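Local coordinates for bartonella effector protein (Bep) substrate of VirB T4SS (Bartonella sp. 1-1C, PDB 4PY3) that probably transfers AMP from ATP to threonine or tyrosine residues of target proteins, through the N-terminal FIC domain of a secreted effector, at residues T162-F167 and L178-A183. Numbering follows the deposited sequence.
Sequences TQRVFF and LDFSVA
Arg164 lies across the ring of Phe180 in the helical core of the Fic (Fido) domain, where the loop that follows helix 159-173 folds back onto that same helix. The three methylenes of the arginine step along one face of the ring, from CD2 toward its CG. CB of Arg164 lies over the rim on that face, 3.6 Å from CD2 of Phe180. CG of Arg164 makes a CH-pi contact, 3.8 Å from the centroid of the Phe180 ring and 15° off its normal. CD of Arg164 comes 3.9 Å from CG of Phe180. With CG of Arg164 anti to its carbonyl carbon (chi1 -67°) and the chain extended from there to NE, the guanidinium is carried beyond the ring, where NH2 forms a salt bridge with Glu185 of helix 185-197. Arginine suits this place because its aliphatic stem can cover an aromatic ring while its charge is met farther on. Phenylalanine offers that stem a flat, apolar surface; the ring of Phe180 also meets Phe146 and Ile214, from two further helices. The backbone N of Phe180 donates to the carboxylate of Glu168, a second tie to helix 159-173. The short carboxylate of Asp179 reaches the N-H two residues on, that of Ser181, in an Asx turn. Farther along the helix, CB of Phe167 lies at the edge of the Phe180 ring, 4.2 Å from CE2. The branched end of Leu178 suits the buried spot beside it, near Ile214 and Ala171: CD1 of Leu178 rests 3.6 Å from the backbone O of Phe167.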
ATOM      1  N   THR A 162      -3.006  -0.943  -2.589  1.00 38.82           N
ATOM      2  CA  THR A 162      -3.594  -0.048  -1.602  1.00 38.58           C
ATOM      3  C   THR A 162      -2.884   1.327  -1.572  1.00 39.67           C
ATOM      4  O   THR A 162      -3.543   2.359  -1.592  1.00 39.86           O
ATOM      5  CB  THR A 162      -3.566  -0.671  -0.198  1.00 37.27           C
ATOM      6  OG1 THR A 162      -4.310  -1.901  -0.203  1.00 37.16           O
ATOM      7  CG2 THR A 162      -4.183   0.280   0.813  1.00 37.03           C
ATOM      8  N   GLN A 163      -1.558   1.317  -1.464  1.00 40.72           N
ATOM      9  CA  GLN A 163      -0.775   2.564  -1.417  1.00 42.56           C
ATOM     10  C   GLN A 163      -0.854   3.337  -2.725  1.00 43.05           C
ATOM     11  O   GLN A 163      -0.937   4.558  -2.697  1.00 43.92           O
ATOM     12  CB  GLN A 163       0.661   2.362  -0.914  1.00 44.04           C
ATOM     13  CG  GLN A 163       1.456   1.438  -1.792  1.00 45.85           C
ATOM     14  CD  GLN A 163       2.729   0.913  -1.128  1.00 47.96           C
ATOM     15  OE1 GLN A 163       2.869   0.883   0.116  1.00 50.06           O
ATOM     16  NE2 GLN A 163       3.667   0.487  -1.960  1.00 48.90           N
ATOM     17  N   ARG A 164      -0.957   2.647  -3.855  1.00 42.93           N
ATOM     18  CA  ARG A 164      -1.133   3.348  -5.133  1.00 44.05           C
ATOM     19  C   ARG A 164      -2.458   4.089  -5.204  1.00 43.93           C
ATOM     20  O   ARG A 164      -2.495   5.258  -5.609  1.00 44.93           O
ATOM     21  CB  ARG A 164      -1.035   2.397  -6.310  1.00 44.70           C
ATOM     22  CG  ARG A 164       0.352   1.829  -6.461  1.00 45.24           C
ATOM     23  CD  ARG A 164       0.389   0.811  -7.569  1.00 46.36           C
ATOM     24  NE  ARG A 164       1.627   0.037  -7.458  1.00 46.98           N
ATOM     25  CZ  ARG A 164       2.094  -0.803  -8.373  1.00 48.48           C
ATOM     26  NH1 ARG A 164       1.452  -0.966  -9.524  1.00 50.16           N
ATOM     27  NH2 ARG A 164       3.218  -1.468  -8.138  1.00 48.55           N
ATOM     28  N   VAL A 165      -3.547   3.434  -4.802  1.00 42.34           N
ATOM     29  CA  VAL A 165      -4.838   4.116  -4.809  1.00 42.43           C
ATOM     30  C   VAL A 165      -4.799   5.328  -3.876  1.00 42.16           C
ATOM     31  O   VAL A 165      -5.327   6.380  -4.201  1.00 43.00           O
ATOM     32  CB  VAL A 165      -5.996   3.177  -4.431  1.00 41.53           C
ATOM     33  CG1 VAL A 165      -7.287   3.953  -4.204  1.00 41.87           C
ATOM     34  CG2 VAL A 165      -6.211   2.162  -5.534  1.00 42.20           C
ATOM     35  N   PHE A 166      -4.171   5.160  -2.719  1.00 41.15           N
ATOM     36  CA  PHE A 166      -4.056   6.225  -1.734  1.00 41.48           C
ATOM     37  C   PHE A 166      -3.345   7.442  -2.349  1.00 43.38           C
ATOM     38  O   PHE A 166      -3.829   8.564  -2.248  1.00 44.48           O
ATOM     39  CB  PHE A 166      -3.277   5.708  -0.526  1.00 40.20           C
ATOM     40  CG  PHE A 166      -3.160   6.689   0.605  1.00 40.44           C
ATOM     41  CD1 PHE A 166      -2.207   7.706   0.566  1.00 41.06           C
ATOM     42  CD2 PHE A 166      -3.964   6.575   1.729  1.00 39.82           C
ATOM     43  CE1 PHE A 166      -2.076   8.591   1.615  1.00 41.61           C
ATOM     44  CE2 PHE A 166      -3.841   7.468   2.777  1.00 40.66           C
ATOM     45  CZ  PHE A 166      -2.895   8.484   2.718  1.00 41.40           C
ATOM     46  N   PHE A 167      -2.208   7.209  -2.998  1.00 44.39           N
ATOM     47  CA  PHE A 167      -1.439   8.309  -3.588  1.00 46.49           C
ATOM     48  C   PHE A 167      -2.087   8.915  -4.813  1.00 48.66           C
ATOM     49  O   PHE A 167      -1.995  10.125  -5.005  1.00 50.46           O
ATOM     50  CB  PHE A 167       0.006   7.904  -3.867  1.00 46.53           C
ATOM     51  CG  PHE A 167       0.890   8.090  -2.678  1.00 46.35           C
ATOM     52  CD1 PHE A 167       0.826   7.203  -1.602  1.00 45.12           C
ATOM     53  CD2 PHE A 167       1.752   9.175  -2.598  1.00 47.61           C
ATOM     54  CE1 PHE A 167       1.631   7.384  -0.486  1.00 45.26           C
ATOM     55  CE2 PHE A 167       2.555   9.364  -1.487  1.00 47.62           C
ATOM     56  CZ  PHE A 167       2.497   8.471  -0.429  1.00 46.48           C
ATOM     57  N   LEU A 178      -1.753  11.397 -10.492  1.00 69.16           N
ATOM     58  CA  LEU A 178      -0.815  10.279 -10.530  1.00 67.70           C
ATOM     59  C   LEU A 178      -1.517   9.077 -11.138  1.00 66.51           C
ATOM     60  O   LEU A 178      -2.615   8.731 -10.722  1.00 65.10           O
ATOM     61  CB  LEU A 178      -0.342   9.902  -9.129  1.00 65.79           C
ATOM     62  CG  LEU A 178       0.752  10.731  -8.465  1.00 66.37           C
ATOM     63  CD1 LEU A 178       0.973  10.218  -7.052  1.00 64.36           C
ATOM     64  CD2 LEU A 178       2.049  10.675  -9.253  1.00 67.82           C
ATOM     65  N   ASP A 179      -0.901   8.463 -12.138  1.00 67.03           N
ATOM     66  CA  ASP A 179      -1.432   7.234 -12.698  1.00 66.84           C
ATOM     67  C   ASP A 179      -0.333   6.196 -12.798  1.00 67.37           C
ATOM     68  O   ASP A 179       0.431   6.188 -13.761  1.00 69.13           O
ATOM     69  CB  ASP A 179      -2.076   7.465 -14.067  1.00 68.68           C
ATOM     70  CG  ASP A 179      -2.865   6.254 -14.552  1.00 68.71           C
ATOM     71  OD1 ASP A 179      -2.948   5.240 -13.819  1.00 66.86           O
ATOM     72  OD2 ASP A 179      -3.409   6.313 -15.670  1.00 70.40           O
ATOM     73  N   PHE A 180      -0.277   5.312 -11.801  1.00 65.81           N
ATOM     74  CA  PHE A 180       0.766   4.293 -11.731  1.00 66.08           C
ATOM     75  C   PHE A 180       0.721   3.344 -12.929  1.00 69.87           C
ATOM     76  O   PHE A 180       1.762   2.811 -13.317  1.00 72.86           O
ATOM     77  CB  PHE A 180       0.693   3.486 -10.424  1.00 62.95           C
ATOM     78  CG  PHE A 180       1.203   4.231  -9.225  1.00 60.93           C
ATOM     79  CD1 PHE A 180       2.560   4.267  -8.890  1.00 61.13           C
ATOM     80  CD2 PHE A 180       0.314   4.914  -8.437  1.00 59.65           C
ATOM     81  CE1 PHE A 180       2.992   4.980  -7.780  1.00 59.90           C
ATOM     82  CE2 PHE A 180       0.732   5.623  -7.328  1.00 58.47           C
ATOM     83  CZ  PHE A 180       2.074   5.653  -6.997  1.00 58.83           C
ATOM     84  N   SER A 181      -0.461   3.156 -13.532  1.00 71.93           N
ATOM     85  CA  SER A 181      -0.589   2.248 -14.692  1.00 74.32           C
ATOM     86  C   SER A 181       0.181   2.768 -15.906  1.00 77.61           C
ATOM     87  O   SER A 181       0.343   2.037 -16.871  1.00 80.08           O
ATOM     88  CB  SER A 181      -2.041   2.052 -15.190  1.00 74.48           C
ATOM     89  OG  SER A 181      -3.005   1.791 -14.185  1.00 72.82           O
ATOM     90  N   VAL A 182       0.591   4.032 -15.891  1.00 78.46           N
ATOM     91  CA  VAL A 182       1.364   4.594 -16.999  1.00 82.81           C
ATOM     92  C   VAL A 182       2.804   4.090 -16.985  1.00 84.72           C
ATOM     93  O   VAL A 182       3.514   4.238 -17.975  1.00 87.26           O
ATOM     94  CB  VAL A 182       1.393   6.137 -16.963  1.00 81.71           C
ATOM     95  N   ALA A 183       3.229   3.505 -15.865  1.00 84.40           N
ATOM     96  CA  ALA A 183       4.599   3.011 -15.708  1.00 85.41           C
ATOM     97  C   ALA A 183       4.634   1.506 -15.483  1.00 83.68           C
ATOM     98  O   ALA A 183       3.701   0.925 -14.927  1.00 83.00           O
ATOM     99  CB  ALA A 183       5.286   3.722 -14.552  1.00 84.11           C
TER